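Local atomic coordinates of putative secreted cellulose-binding protein (PDB entry 4OY6), a protein that is a copper-dependent lytic polysaccharide monooxygenase of family AA10 that oxidises cellulose and so takes part in its degradation. Residues A[74-77]-A[78-82]; A[2-5]-A[6-9]; A[54-57]-A[58-62]. All blocks are in the same frame, centred on the assembly; numbering follows the deposited sequence.

Interaction 1 of 3, residues A[74-77]-A[78-82]; sequences RTES and GRYNS
Thr75 O is gripped twice: Gly78 N donates to it at 3.1 Å, and water 1 donates to it at 2.8 Å. The Gly78 bond is bent, and its donor stands well above the carbonyl plane. Water 1 also accepts from Tyr80 N and donates to Asn81 OD1 at 2.8 Å, bridging the two limbs of the turn. Glu76, Ser77 and Gly78 all have positive phi, so the chain winds in a left-handed sense here. Arg79 N donates to Glu76 O (3.1 Å) around Ser77 and Gly78, whose backbone angles are those of a type I' turn; a type I turn from Gly78 to Asn81 overlaps it.

The side chains reinforce this folding. Arg79 NH2 meets Glu76 OE1 at 2.8 Å in a nearly straight salt bridge (167°). The oxygen uses its anti lone pair and lies in the guanidinium plane, whereas the carboxylate as a whole is turned 77° from it. Glu76 CB lies over one guanidinium face. Arg79 bends at its third torsion (chi3 62°), which brings NE and NH2 side-on to Tyr80 OH, both gripping that one oxygen, while its CG sits over the centre of the tyrosine ring. At the other end Asn81 OD1 presses against Arg74 CB at 3.3 Å, the two side chains crossing at about a right angle.

The turn lies beside the copper site, the Glu76 side chain about 7 Å from that of the copper ligand His1, but gives the metal no ligand in the model. Thr75 OG1 bonds to Tyr52 O of strand 52-54, Tyr80 OH also bonds to Asn47 O, and Arg79 and Tyr80 pack on helix 43-46, while Ser82 rests on helix 32-40.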
loop_
_atom_site.group_PDB
_atom_site.type_symbol
_atom_site.label_atom_id
_atom_site.label_comp_id
_atom_site.label_asym_id
_atom_site.label_seq_id
_atom_site.Cartn_x
_atom_site.Cartn_y
_atom_site.Cartn_z
ATOM N N ARG A 74 -4.182 -11.703 2.198
ATOM C CA ARG A 74 -4.103 -12.681 1.121
ATOM C C ARG A 74 -5.374 -12.624 0.277
ATOM O O ARG A 74 -5.975 -13.625 -0.112
ATOM C CB ARG A 74 -3.768 -14.079 1.619
ATOM C CG ARG A 74 -2.411 -14.154 2.276
ATOM C CD ARG A 74 -2.127 -15.536 2.816
ATOM N NE ARG A 74 -0.837 -15.584 3.486
ATOM C CZ ARG A 74 -0.462 -16.513 4.351
ATOM N NH1 ARG A 74 -1.274 -17.515 4.651
ATOM N NH2 ARG A 74 0.737 -16.435 4.912
ATOM N N THR A 75 -5.764 -11.399 -0.044
ATOM C CA THR A 75 -7.034 -11.172 -0.716
ATOM C C THR A 75 -6.957 -11.573 -2.197
ATOM O O THR A 75 -5.888 -11.917 -2.723
ATOM C CB THR A 75 -7.500 -9.704 -0.594
ATOM O OG1 THR A 75 -8.884 -9.659 -0.869
ATOM C CG2 THR A 75 -6.752 -8.728 -1.506
ATOM N N GLU A 76 -8.109 -11.579 -2.863
ATOM C CA GLU A 76 -8.161 -11.791 -4.313
ATOM C C GLU A 76 -7.435 -13.071 -4.706
ATOM O O GLU A 76 -6.606 -13.108 -5.622
ATOM C CB GLU A 76 -7.660 -10.564 -5.069
ATOM C CG GLU A 76 -8.638 -9.398 -5.012
ATOM C CD GLU A 76 -9.858 -9.652 -5.850
ATOM O OE1 GLU A 76 -9.733 -9.559 -7.092
ATOM O OE2 GLU A 76 -10.933 -9.973 -5.288
ATOM N N SER A 77 -7.791 -14.149 -4.018
ATOM C CA SER A 77 -7.316 -15.482 -4.353
ATOM C C SER A 77 -5.787 -15.568 -4.352
ATOM O O SER A 77 -5.201 -16.340 -5.110
ATOM C CB SER A 77 -7.902 -15.903 -5.716
ATOM O OG SER A 77 -9.333 -15.866 -5.699
ATOM N N GLY A 78 -5.155 -14.785 -3.487
ATOM C CA GLY A 78 -3.721 -14.833 -3.323
ATOM C C GLY A 78 -2.894 -14.063 -4.339
ATOM O O GLY A 78 -1.669 -14.131 -4.305
ATOM N N ARG A 79 -3.524 -13.277 -5.207
ATOM C CA ARG A 79 -2.800 -12.593 -6.276
ATOM C C ARG A 79 -1.684 -11.696 -5.774
ATOM O O ARG A 79 -0.681 -11.532 -6.456
ATOM C CB ARG A 79 -3.786 -11.806 -7.164
ATOM C CG ARG A 79 -3.137 -11.049 -8.296
ATOM C CD ARG A 79 -4.136 -10.546 -9.327
ATOM N NE ARG A 79 -5.128 -9.597 -8.791
ATOM C CZ ARG A 79 -6.399 -9.875 -8.509
ATOM N NH1 ARG A 79 -6.900 -11.086 -8.664
ATOM N NH2 ARG A 79 -7.176 -8.896 -8.077
ATOM N N TYR A 80 -1.874 -11.092 -4.609
ATOM C CA TYR A 80 -0.949 -10.112 -4.051
ATOM C C TYR A 80 -0.111 -10.658 -2.901
ATOM O O TYR A 80 0.507 -9.878 -2.169
ATOM C CB TYR A 80 -1.730 -8.873 -3.582
ATOM C CG TYR A 80 -2.578 -8.289 -4.682
ATOM C CD1 TYR A 80 -2.005 -7.524 -5.687
ATOM C CD2 TYR A 80 -3.953 -8.502 -4.741
ATOM C CE1 TYR A 80 -2.755 -7.025 -6.747
ATOM C CE2 TYR A 80 -4.697 -8.004 -5.789
ATOM C CZ TYR A 80 -4.113 -7.251 -6.779
ATOM O OH TYR A 80 -4.897 -6.806 -7.832
ATOM N N ASN A 81 -0.046 -11.982 -2.756
ATOM C CA ASN A 81 0.655 -12.543 -1.609
ATOM C C ASN A 81 2.135 -12.149 -1.575
ATOM O O ASN A 81 2.741 -12.074 -0.499
ATOM C CB ASN A 81 0.514 -14.071 -1.539
ATOM C CG ASN A 81 -0.877 -14.509 -1.168
ATOM O OD1 ASN A 81 -1.772 -13.698 -0.990
ATOM N ND2 ASN A 81 -1.059 -15.811 -1.052
ATOM N N SER A 82 2.747 -11.960 -2.735
ATOM C CA SER A 82 4.161 -11.593 -2.800
ATOM C C SER A 82 4.430 -10.218 -2.200
ATOM O O SER A 82 5.571 -9.909 -1.871
ATOM C CB SER A 82 4.655 -11.610 -4.246
ATOM O OG SER A 82 4.061 -10.607 -5.045
HETATM O O HOH W 1 -3.203 -11.571 -2.184
#

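Interaction 2 of 3, residues A[2-5]-A[6-9]; sequences GSVV and DPAS. With ZN (zinc ion), chain G.
Ser9 reaches back to the strand the chain has just left, touching Ser3 and Val4. Its CB lies 3.6 Å from Val4 O and equally far from Ser3 OG. With chi1 at 65°, OG falls between the backbone N and the carbonyl carbon, and that brings it to Ser3 OG at 2.9 Å, a hydroxyl pair in which either could donate. Beside it the backbone is also joined: Ser9 N donates to Val4 O at 2.9 Å, with the donor somewhat above the carbonyl plane. Ser9 is also the N-cap of helix 10-18, where OG accepts from Tyr12 N.

Between these ends the chain turns through Asp6, Pro7 and Ala8, helped by a cis peptide bond before Pro7. Val4 CG1 fits into the bend, touching Pro7 O and, more loosely, Pro7 CD at 4.3 Å. Val5 and Asp6 both face Lys101 of strand 97-104, a classic beta bulge at the end of strand 2-6. That strand directly follows His1, which binds copper together with His108; the zinc here is a separate site.

Asp6 carries this metal. Its CG stands beside the backbone N (chi1 -65°), folding the carboxylate back over the Val5 carbonyl. OD1 binds zinc at 2.2 Å, and four waters are also bound to it. Two of these waters have second partners: water 3 donates to Asp6 OD2 at 2.7 Å, and water 2 donates to Val5 O at 2.6 Å.

Zinc is therefore held by one carboxylate oxygen directly, with OD2 and the Val5 carbonyl acting through its water shell. The metal probably polarises those waters into stronger donors and offsets the repulsion between Val5 O and the carboxylate, both acceptors.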
loop_
_atom_site.group_PDB
_atom_site.type_symbol
_atom_site.label_atom_id
_atom_site.label_comp_id
_atom_site.label_asym_id
_atom_site.label_seq_id
_atom_site.Cartn_x
_atom_site.Cartn_y
_atom_site.Cartn_z
ATOM N N GLY A 2 -8.714 1.364 -7.546
ATOM C CA GLY A 2 -7.524 2.196 -7.661
ATOM C C GLY A 2 -6.465 1.794 -6.660
ATOM O O GLY A 2 -6.517 0.728 -6.074
ATOM N N SER A 3 -5.519 2.705 -6.445
ATOM C CA SER A 3 -4.403 2.480 -5.539
ATOM C C SER A 3 -3.818 3.807 -5.103
ATOM O O SER A 3 -4.196 4.864 -5.607
ATOM C CB SER A 3 -3.297 1.635 -6.196
ATOM O OG SER A 3 -2.393 1.151 -5.233
ATOM N N VAL A 4 -2.879 3.741 -4.165
ATOM C CA VAL A 4 -2.053 4.882 -3.819
ATOM C C VAL A 4 -0.947 4.979 -4.849
ATOM O O VAL A 4 -0.151 4.050 -5.019
ATOM C CB VAL A 4 -1.474 4.782 -2.411
ATOM C CG1 VAL A 4 -0.502 5.926 -2.183
ATOM C CG2 VAL A 4 -2.586 4.811 -1.367
ATOM N N VAL A 5 -0.943 6.095 -5.585
ATOM C CA VAL A 5 0.020 6.326 -6.640
ATOM C C VAL A 5 1.203 7.179 -6.226
ATOM O O VAL A 5 2.257 7.117 -6.844
ATOM C CB VAL A 5 -0.650 6.889 -7.916
ATOM C CG1 VAL A 5 -1.667 5.877 -8.448
ATOM C CG2 VAL A 5 -1.307 8.235 -7.670
ATOM N N ASP A 6 1.037 7.955 -5.157
ATOM C CA ASP A 6 2.121 8.780 -4.617
ATOM C C ASP A 6 1.878 8.935 -3.131
ATOM O O ASP A 6 0.815 9.413 -2.738
ATOM C CB ASP A 6 2.149 10.192 -5.255
ATOM C CG ASP A 6 2.463 10.174 -6.709
ATOM O OD1 ASP A 6 3.651 10.043 -7.056
ATOM O OD2 ASP A 6 1.520 10.315 -7.530
ATOM N N PRO A 7 2.812 8.482 -2.269
ATOM C CA PRO A 7 3.984 7.662 -2.555
ATOM C C PRO A 7 3.518 6.287 -3.027
ATOM O O PRO A 7 2.684 5.670 -2.367
ATOM C CB PRO A 7 4.709 7.614 -1.200
ATOM C CG PRO A 7 3.628 7.741 -0.189
ATOM C CD PRO A 7 2.581 8.622 -0.818
ATOM N N ALA A 8 4.037 5.822 -4.146
ATOM C CA ALA A 8 3.501 4.641 -4.801
ATOM C C ALA A 8 3.385 3.456 -3.863
ATOM O O ALA A 8 4.329 3.150 -3.106
ATOM C CB ALA A 8 4.370 4.255 -5.968
ATOM N N SER A 9 2.263 2.749 -3.950
ATOM C CA SER A 9 2.104 1.479 -3.252
ATOM C C SER A 9 3.078 0.438 -3.805
ATOM O O SER A 9 3.714 0.632 -4.836
ATOM C CB SER A 9 0.673 0.982 -3.403
ATOM O OG SER A 9 0.403 0.688 -4.771
HETATM ZN ZN ZN G . 4.401 9.591 -9.052
HETATM O O HOH W 2 4.214 7.503 -8.528
HETATM O O HOH W 3 2.458 9.829 -10.004
HETATM O O HOH W 4 4.923 8.525 -10.572
HETATM O O HOH W 5 6.225 9.724 -8.601
#

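Interaction 3 of 3, residues A[54-57]-A[58-62]; sequences NGSA and GDFEA
Ser56 and Asp59 are joined by the polar bond that defines this contact: Asp59 N donates to Ser56 O at 3.0 Å and 167°. It is a nearly straight bond, although the donor stands about 50° out of the carbonyl plane. It closes a type I' turn, whose two central residues, Ala57 and Gly58, both have positive phi. Ala57 accepts this less usual left-handed conformation with its CB directed away from 58-62, and Gly58 has no side chain to accommodate. Past the turn the backbone bonds are feeble. Phe60 N reaches Gly58 O only weakly, and Ala62 N makes a similarly weak bond to Asp59 O at 3.2 Å, so the short helix 60-63 begins loosely.

The apolar part is small and lies on the inner side. Ser56 CB touches CE1 of the Phe60 ring at 3.9 Å, and CD1 is as near, an oblique approach. It is the methylene of the serine that makes it. Phe60 has CG beside its own backbone N (chi1 -53°), which turns the ring back toward the residues before it. The Gly58 carbonyl then comes to lie over one ring face: its oxygen is 3.9 Å above the plane, displaced toward the rim. The ring thus packs against the turn, while the end of the Asp59 side chain leads away from 54-57.

Strand 52-54 enters alongside strand 175-184, and Asp174, just ahead of that strand, accepts a bond from Ala57 N through OD2. Phe60 continues inward to the beta-sandwich core characteristic of lytic polysaccharide monooxygenases, packing on Tyr112 and Leu114 of strand 110-118, on Ile167 and Gln169 of strand 161-170, and on Trp131.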
loop_
_atom_site.group_PDB
_atom_site.type_symbol
_atom_site.label_atom_id
_atom_site.label_comp_id
_atom_site.label_asym_id
_atom_site.label_seq_id
_atom_site.Cartn_x
_atom_site.Cartn_y
_atom_site.Cartn_z
ATOM N N ASN A 54 -14.097 -7.271 -0.033
ATOM C CA ASN A 54 -15.498 -6.911 0.218
ATOM C C ASN A 54 -15.962 -7.401 1.578
ATOM O O ASN A 54 -15.550 -8.472 2.015
ATOM C CB ASN A 54 -16.407 -7.561 -0.834
ATOM C CG ASN A 54 -16.149 -7.062 -2.227
ATOM O OD1 ASN A 54 -15.680 -5.937 -2.436
ATOM N ND2 ASN A 54 -16.490 -7.894 -3.202
ATOM N N GLY A 55 -16.844 -6.628 2.218
ATOM C CA GLY A 55 -17.630 -7.121 3.342
ATOM C C GLY A 55 -16.943 -7.121 4.681
ATOM O O GLY A 55 -17.386 -7.810 5.593
ATOM N N SER A 56 -15.873 -6.333 4.829
ATOM C CA SER A 56 -15.139 -6.347 6.100
ATOM C C SER A 56 -15.925 -5.746 7.268
ATOM O O SER A 56 -15.568 -5.983 8.415
ATOM C CB SER A 56 -13.815 -5.601 5.987
ATOM O OG SER A 56 -12.966 -6.102 4.962
ATOM N N ALA A 57 -16.938 -4.934 6.975
ATOM C CA ALA A 57 -17.766 -4.300 8.007
ATOM C C ALA A 57 -16.915 -3.563 9.047
ATOM O O ALA A 57 -17.235 -3.516 10.237
ATOM C CB ALA A 57 -18.714 -5.300 8.663
ATOM N N GLY A 58 -15.838 -2.955 8.568
ATOM C CA GLY A 58 -14.992 -2.112 9.398
ATOM C C GLY A 58 -14.058 -2.847 10.344
ATOM O O GLY A 58 -13.316 -2.211 11.104
ATOM N N ASP A 59 -14.081 -4.171 10.324
ATOM C CA ASP A 59 -13.315 -4.946 11.296
ATOM C C ASP A 59 -12.060 -5.496 10.634
ATOM O O ASP A 59 -11.957 -6.683 10.334
ATOM C CB ASP A 59 -14.151 -6.064 11.924
ATOM C CG ASP A 59 -13.465 -6.681 13.135
ATOM O OD1 ASP A 59 -12.311 -6.297 13.470
ATOM O OD2 ASP A 59 -14.080 -7.555 13.756
ATOM N N PHE A 60 -11.098 -4.614 10.405
ATOM C CA PHE A 60 -9.982 -4.967 9.555
ATOM C C PHE A 60 -9.018 -5.960 10.187
ATOM O O PHE A 60 -8.501 -6.836 9.503
ATOM C CB PHE A 60 -9.277 -3.716 9.028
ATOM C CG PHE A 60 -10.210 -2.749 8.356
ATOM C CD1 PHE A 60 -11.062 -3.181 7.348
ATOM C CD2 PHE A 60 -10.293 -1.428 8.759
ATOM C CE1 PHE A 60 -11.956 -2.303 6.759
ATOM C CE2 PHE A 60 -11.190 -0.550 8.165
ATOM C CZ PHE A 60 -12.025 -0.987 7.172
ATOM N N GLU A 61 -8.802 -5.868 11.491
ATOM C CA GLU A 61 -7.948 -6.842 12.163
ATOM C C GLU A 61 -8.514 -8.260 12.111
ATOM O O GLU A 61 -7.757 -9.235 12.154
ATOM C CB GLU A 61 -7.666 -6.424 13.608
ATOM C CG GLU A 61 -6.836 -5.153 13.665
ATOM C CD GLU A 61 -6.343 -4.799 15.046
ATOM O OE1 GLU A 61 -5.766 -3.703 15.185
ATOM O OE2 GLU A 61 -6.529 -5.610 15.973
ATOM N N ALA A 62 -9.831 -8.387 12.013
ATOM C CA ALA A 62 -10.440 -9.711 11.933
ATOM C C ALA A 62 -10.214 -10.409 10.589
ATOM O O ALA A 62 -10.271 -11.641 10.510
ATOM C CB ALA A 62 -11.931 -9.610 12.189
#

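Overall arrangement
From the N terminus, interaction 2 comes first, turning the chain out of strand 2-6 and into helix 10-18. After the helices that follow, interaction 3 begins at the end of strand 52-54, makes the turn into helix 60-63 and covers part of the six-stranded sheet. Interaction 1 lies farther along, in the loop leading to strand 92-93, with Thr75 and Glu76 packing on strand 52-54. The three are strictly in series, neither nesting nor crossing, and none touches another; interactions 1 and 3 have centres about 16 Å apart. Interaction 2 lies on an outer strand of the three-stranded sheet and packs on strand 175-184 of the other, whereas interaction 1 belongs to the helical and loop region beside them.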